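Local atomic coordinates of zinc-binding protein TroA (Treponema pallidum, PDB entry 1K0F), a protein that binds zinc with high affinity and specificity in the periplasm and delivers it to the membrane permease of the TroABC ABC transporter for import. Residues Y149-V163 and V264-R277. Sequence-based numbering, arbitrary orientation.
Sequences YVRRKAQSLPAERRV and VTHNIDTIVAALAR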
loop_
_atom_site.group_PDB
_atom_site.type_symbol
_atom_site.label_atom_id
_atom_site.label_comp_id
_atom_site.label_asym_id
_atom_site.label_seq_id
_atom_site.Cartn_x
_atom_site.Cartn_y
_atom_site.Cartn_z
ATOM N N TYR A 149 4.975 -14.758 7.465
ATOM C CA TYR A 149 6.299 -14.182 7.651
ATOM C C TYR A 149 6.235 -12.849 8.386
ATOM O O TYR A 149 6.937 -12.650 9.372
ATOM C CB TYR A 149 6.960 -14.012 6.280
ATOM C CG TYR A 149 8.294 -13.293 6.268
ATOM C CD1 TYR A 149 9.493 -14.003 6.362
ATOM C CD2 TYR A 149 8.362 -11.907 6.099
ATOM C CE1 TYR A 149 10.725 -13.355 6.280
ATOM C CE2 TYR A 149 9.588 -11.250 6.016
ATOM C CZ TYR A 149 10.761 -11.979 6.104
ATOM O OH TYR A 149 11.973 -11.338 5.991
ATOM N N VAL A 150 5.384 -11.947 7.909
ATOM C CA VAL A 150 5.245 -10.630 8.522
ATOM C C VAL A 150 4.782 -10.718 9.967
ATOM O O VAL A 150 5.056 -9.826 10.768
ATOM C CB VAL A 150 4.261 -9.743 7.735
ATOM C CG1 VAL A 150 4.089 -8.401 8.439
ATOM C CG2 VAL A 150 4.776 -9.536 6.315
ATOM N N ARG A 151 4.057 -11.779 10.302
ATOM C CA ARG A 151 3.610 -11.934 11.675
ATOM C C ARG A 151 4.782 -12.501 12.460
ATOM O O ARG A 151 5.149 -11.966 13.503
ATOM C CB ARG A 151 2.406 -12.869 11.775
ATOM C CG ARG A 151 1.586 -12.626 13.046
ATOM C CD ARG A 151 0.231 -13.335 13.019
ATOM N NE ARG A 151 -0.879 -12.430 13.316
ATOM C CZ ARG A 151 -1.843 -12.130 12.449
ATOM N NH1 ARG A 151 -1.837 -12.659 11.230
ATOM N NH2 ARG A 151 -2.819 -11.302 12.799
ATOM N N ARG A 152 5.370 -13.581 11.952
ATOM C CA ARG A 152 6.522 -14.186 12.603
ATOM C C ARG A 152 7.483 -13.042 12.878
ATOM O O ARG A 152 7.765 -12.714 14.029
ATOM C CB ARG A 152 7.179 -15.210 11.671
ATOM C CG ARG A 152 8.579 -15.660 12.104
ATOM C CD ARG A 152 9.102 -16.795 11.226
ATOM N NE ARG A 152 8.573 -16.715 9.865
ATOM C CZ ARG A 152 8.752 -17.645 8.932
ATOM N NH1 ARG A 152 9.448 -18.742 9.199
ATOM N NH2 ARG A 152 8.238 -17.476 7.723
ATOM N N LYS A 153 7.962 -12.431 11.798
ATOM C CA LYS A 153 8.880 -11.300 11.866
ATOM C C LYS A 153 8.468 -10.296 12.943
ATOM O O LYS A 153 9.241 -9.989 13.849
ATOM C CB LYS A 153 8.939 -10.601 10.509
ATOM C CG LYS A 153 10.122 -11.016 9.669
ATOM C CD LYS A 153 11.386 -10.353 10.172
ATOM C CE LYS A 153 12.578 -10.705 9.306
ATOM N NZ LYS A 153 13.685 -9.720 9.477
ATOM N N ALA A 154 7.249 -9.787 12.843
ATOM C CA ALA A 154 6.765 -8.828 13.823
ATOM C C ALA A 154 6.971 -9.388 15.226
ATOM O O ALA A 154 7.387 -8.669 16.135
ATOM C CB ALA A 154 5.293 -8.532 13.583
ATOM N N GLN A 155 6.693 -10.681 15.386
ATOM C CA GLN A 155 6.828 -11.366 16.673
ATOM C C GLN A 155 8.260 -11.300 17.182
ATOM O O GLN A 155 8.507 -11.313 18.388
ATOM C CB GLN A 155 6.403 -12.841 16.549
ATOM C CG GLN A 155 5.026 -13.172 17.107
ATOM C CD GLN A 155 4.589 -12.234 18.206
ATOM O OE1 GLN A 155 5.294 -12.058 19.207
ATOM N NE2 GLN A 155 3.431 -11.608 18.027
ATOM N N SER A 156 9.204 -11.233 16.254
ATOM C CA SER A 156 10.607 -11.169 16.621
ATOM C C SER A 156 10.903 -9.870 17.361
ATOM O O SER A 156 11.936 -9.739 18.025
ATOM C CB SER A 156 11.476 -11.261 15.366
ATOM O OG SER A 156 11.475 -10.036 14.656
ATOM N N LEU A 157 9.990 -8.909 17.257
ATOM C CA LEU A 157 10.182 -7.622 17.911
ATOM C C LEU A 157 9.384 -7.478 19.187
ATOM O O LEU A 157 8.161 -7.423 19.153
ATOM C CB LEU A 157 9.800 -6.483 16.972
ATOM C CG LEU A 157 10.709 -5.270 17.112
ATOM C CD1 LEU A 157 12.033 -5.579 16.442
ATOM C CD2 LEU A 157 10.050 -4.046 16.497
ATOM N N PRO A 158 10.069 -7.412 20.338
ATOM C CA PRO A 158 9.371 -7.266 21.617
ATOM C C PRO A 158 8.250 -6.236 21.478
ATOM O O PRO A 158 8.418 -5.230 20.792
ATOM C CB PRO A 158 10.472 -6.815 22.568
ATOM C CG PRO A 158 11.711 -7.442 22.005
ATOM C CD PRO A 158 11.533 -7.485 20.509
ATOM N N ALA A 159 7.114 -6.497 22.119
ATOM C CA ALA A 159 5.945 -5.620 22.035
ATOM C C ALA A 159 6.238 -4.129 22.144
ATOM O O ALA A 159 5.673 -3.331 21.393
ATOM C CB ALA A 159 4.915 -6.022 23.086
ATOM N N GLU A 160 7.116 -3.753 23.070
ATOM C CA GLU A 160 7.469 -2.348 23.272
ATOM C C GLU A 160 8.152 -1.724 22.061
ATOM O O GLU A 160 7.889 -0.570 21.718
ATOM C CB GLU A 160 8.379 -2.200 24.492
ATOM C CG GLU A 160 7.777 -2.716 25.782
ATOM C CD GLU A 160 7.831 -4.227 25.882
ATOM O OE1 GLU A 160 8.646 -4.830 25.152
ATOM O OE2 GLU A 160 7.063 -4.807 26.683
ATOM N N ARG A 161 9.028 -2.493 21.420
ATOM C CA ARG A 161 9.768 -2.032 20.247
ATOM C C ARG A 161 8.895 -1.941 18.987
ATOM O O ARG A 161 9.299 -1.350 17.983
ATOM C CB ARG A 161 10.950 -2.973 19.979
ATOM C CG ARG A 161 11.940 -3.091 21.138
ATOM C CD ARG A 161 13.391 -3.197 20.647
ATOM N NE ARG A 161 14.353 -2.664 21.614
ATOM C CZ ARG A 161 15.148 -1.623 21.387
ATOM N NH1 ARG A 161 15.098 -0.999 20.220
ATOM N NH2 ARG A 161 15.989 -1.204 22.327
ATOM N N ARG A 162 7.697 -2.513 19.051
ATOM C CA ARG A 162 6.788 -2.513 17.914
ATOM C C ARG A 162 6.085 -1.179 17.667
ATOM O O ARG A 162 5.071 -1.128 16.985
ATOM C CB ARG A 162 5.745 -3.611 18.092
ATOM C CG ARG A 162 6.278 -5.024 17.912
ATOM C CD ARG A 162 5.153 -6.035 18.135
ATOM N NE ARG A 162 5.620 -7.332 18.620
ATOM C CZ ARG A 162 4.956 -8.099 19.483
ATOM N NH1 ARG A 162 3.784 -7.706 19.972
ATOM N NH2 ARG A 162 5.464 -9.268 19.853
ATOM N N VAL A 163 6.617 -0.102 18.221
ATOM C CA VAL A 163 6.019 1.215 18.019
ATOM C C VAL A 163 6.620 1.798 16.747
ATOM O O VAL A 163 7.787 2.185 16.735
ATOM C CB VAL A 163 6.340 2.176 19.183
ATOM C CG1 VAL A 163 5.764 3.546 18.896
ATOM C CG2 VAL A 163 5.788 1.626 20.486
ATOM N N VAL A 264 6.499 -5.674 0.711
ATOM C CA VAL A 264 6.111 -5.888 2.106
ATOM C C VAL A 264 7.227 -6.582 2.897
ATOM O O VAL A 264 7.389 -6.356 4.105
ATOM C CB VAL A 264 4.824 -6.737 2.194
ATOM C CG1 VAL A 264 4.498 -7.035 3.639
ATOM C CG2 VAL A 264 3.680 -5.998 1.531
ATOM N N THR A 265 7.996 -7.429 2.217
ATOM C CA THR A 265 9.080 -8.115 2.882
ATOM C C THR A 265 10.076 -7.052 3.244
ATOM O O THR A 265 10.640 -7.063 4.334
ATOM C CB THR A 265 9.758 -9.138 1.970
ATOM O OG1 THR A 265 8.875 -10.247 1.774
ATOM C CG2 THR A 265 11.031 -9.641 2.612
ATOM N N HIS A 266 10.290 -6.121 2.324
ATOM C CA HIS A 266 11.225 -5.047 2.576
ATOM C C HIS A 266 10.758 -4.282 3.789
ATOM O O HIS A 266 11.551 -3.922 4.657
ATOM C CB HIS A 266 11.286 -4.069 1.411
ATOM C CG HIS A 266 11.708 -2.691 1.820
ATOM N ND1 HIS A 266 13.019 -2.271 1.770
ATOM C CD2 HIS A 266 11.008 -1.681 2.390
ATOM C CE1 HIS A 266 13.104 -1.057 2.284
ATOM N NE2 HIS A 266 11.901 -0.683 2.672
ATOM N N ASN A 267 9.459 -4.026 3.833
ATOM C CA ASN A 267 8.879 -3.263 4.926
ATOM C C ASN A 267 9.191 -3.858 6.294
ATOM O O ASN A 267 9.930 -3.261 7.072
ATOM C CB ASN A 267 7.364 -3.120 4.713
ATOM C CG ASN A 267 7.002 -1.886 3.862
ATOM O OD1 ASN A 267 7.869 -1.250 3.248
ATOM N ND2 ASN A 267 5.715 -1.554 3.826
ATOM N N ILE A 268 8.639 -5.034 6.589
ATOM C CA ILE A 268 8.881 -5.692 7.875
ATOM C C ILE A 268 10.365 -5.915 8.131
ATOM O O ILE A 268 10.836 -5.790 9.264
ATOM C CB ILE A 268 8.146 -7.060 7.962
ATOM C CG1 ILE A 268 7.759 -7.332 9.406
ATOM C CG2 ILE A 268 9.031 -8.197 7.456
ATOM C CD1 ILE A 268 6.667 -6.437 9.888
ATOM N N ASP A 269 11.117 -6.243 7.089
ATOM C CA ASP A 269 12.537 -6.457 7.281
ATOM C C ASP A 269 13.068 -5.151 7.834
ATOM O O ASP A 269 13.412 -5.054 9.001
ATOM C CB ASP A 269 13.213 -6.789 5.945
ATOM C CG ASP A 269 12.983 -8.227 5.524
ATOM O OD1 ASP A 269 12.033 -8.845 6.033
ATOM O OD2 ASP A 269 13.751 -8.733 4.678
ATOM N N THR A 270 13.097 -4.133 6.982
ATOM C CA THR A 270 13.592 -2.814 7.355
ATOM C C THR A 270 13.152 -2.343 8.736
ATOM O O THR A 270 13.966 -1.859 9.526
ATOM C CB THR A 270 13.142 -1.771 6.323
ATOM O OG1 THR A 270 13.831 -2.010 5.090
ATOM C CG2 THR A 270 13.442 -0.358 6.814
ATOM N N ILE A 271 11.865 -2.503 9.028
ATOM C CA ILE A 271 11.312 -2.049 10.297
ATOM C C ILE A 271 11.859 -2.766 11.521
ATOM O O ILE A 271 12.558 -2.157 12.335
ATOM C CB ILE A 271 9.775 -2.142 10.295
ATOM C CG1 ILE A 271 9.200 -1.119 9.312
ATOM C CG2 ILE A 271 9.219 -1.872 11.695
ATOM C CD1 ILE A 271 7.725 -1.255 9.106
ATOM N N VAL A 272 11.530 -4.046 11.665
ATOM C CA VAL A 272 12.025 -4.811 12.806
ATOM C C VAL A 272 13.547 -4.648 12.884
ATOM O O VAL A 272 14.099 -4.387 13.956
ATOM C CB VAL A 272 11.652 -6.323 12.701
ATOM C CG1 VAL A 272 10.148 -6.488 12.721
ATOM C CG2 VAL A 272 12.231 -6.934 11.444
ATOM N N ALA A 273 14.223 -4.784 11.748
ATOM C CA ALA A 273 15.663 -4.619 11.729
ATOM C C ALA A 273 15.961 -3.303 12.435
ATOM O O ALA A 273 16.604 -3.272 13.487
ATOM C CB ALA A 273 16.169 -4.568 10.300
ATOM N N ALA A 274 15.448 -2.219 11.869
ATOM C CA ALA A 274 15.665 -0.891 12.417
ATOM C C ALA A 274 15.019 -0.678 13.779
ATOM O O ALA A 274 15.046 0.434 14.300
ATOM C CB ALA A 274 15.153 0.156 11.440
ATOM N N LEU A 275 14.454 -1.721 14.374
ATOM C CA LEU A 275 13.794 -1.535 15.661
ATOM C C LEU A 275 14.179 -2.465 16.810
ATOM O O LEU A 275 13.902 -2.158 17.971
ATOM C CB LEU A 275 12.273 -1.589 15.468
ATOM C CG LEU A 275 11.549 -0.338 14.948
ATOM C CD1 LEU A 275 10.063 -0.447 15.265
ATOM C CD2 LEU A 275 12.135 0.914 15.580
ATOM N N ALA A 276 14.812 -3.591 16.507
ATOM C CA ALA A 276 15.191 -4.533 17.557
ATOM C C ALA A 276 16.535 -4.208 18.198
ATOM O O ALA A 276 16.922 -3.042 18.303
ATOM C CB ALA A 276 15.212 -5.953 16.998
ATOM N N ARG A 277 17.234 -5.261 18.622
ATOM C CA ARG A 277 18.550 -5.161 19.256
ATOM C C ARG A 277 18.673 -3.969 20.199
ATOM O O ARG A 277 18.156 -4.060 21.338
ATOM C CB ARG A 277 19.643 -5.098 18.182
ATOM C CG ARG A 277 19.333 -4.160 17.029
ATOM C CD ARG A 277 20.594 -3.684 16.351
ATOM N NE ARG A 277 21.268 -4.763 15.637
ATOM C CZ ARG A 277 22.562 -4.769 15.346
ATOM N NH1 ARG A 277 23.331 -3.751 15.708
ATOM N NH2 ARG A 277 23.086 -5.798 14.698
ATOM O OXT ARG A 277 19.284 -2.964 19.781
#
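I268 packs as a knob between two nearly parallel helices, whose axes pass 9.5 Å apart at 3°, in the hole made by Y149, V150, K153 and A154. Its CG2 meets Y149 CE2 obliquely at 3.4 Å, while CD1 lies against V150 CG1. On one side of this knob V150 CG2 touches V264 CG1. On the other, further along the chain, L157 packs between the end of helix 264-273 and the residues after it: CD1 lies against V272 and A276, and CD2 reaches L275 CB at 3.5 Å.

Polar groups close one flank. With chi1 at 174°, the Y149 ring extends toward D269, and its OH gives a hydrogen bond of 2.5 Å to D269 OD1, which lies near the ring plane at the hydroxyl edge; its shortness is doubtful, because D269 is modelled too close to T265 O. K153 CG lies over one face of that ring, offset toward the rim. The chain then bends at chi2 (-76°) and runs toward V272, and its NZ forms a long salt bridge to the same D269 OD1, at 3.9 Å.

R161 NH1 donates to L275 O at 2.8 Å. The oxygen is in the guanidinium plane, but the nitrogen stands above the carbonyl plane.

The contact thus ties the long helix 129-156, the backbone helix that links the two lobes in this family of metal-binding proteins, to the last helix of the C-terminal lobe through a single knob-into-hole contact at I268, with apolar packing beyond it.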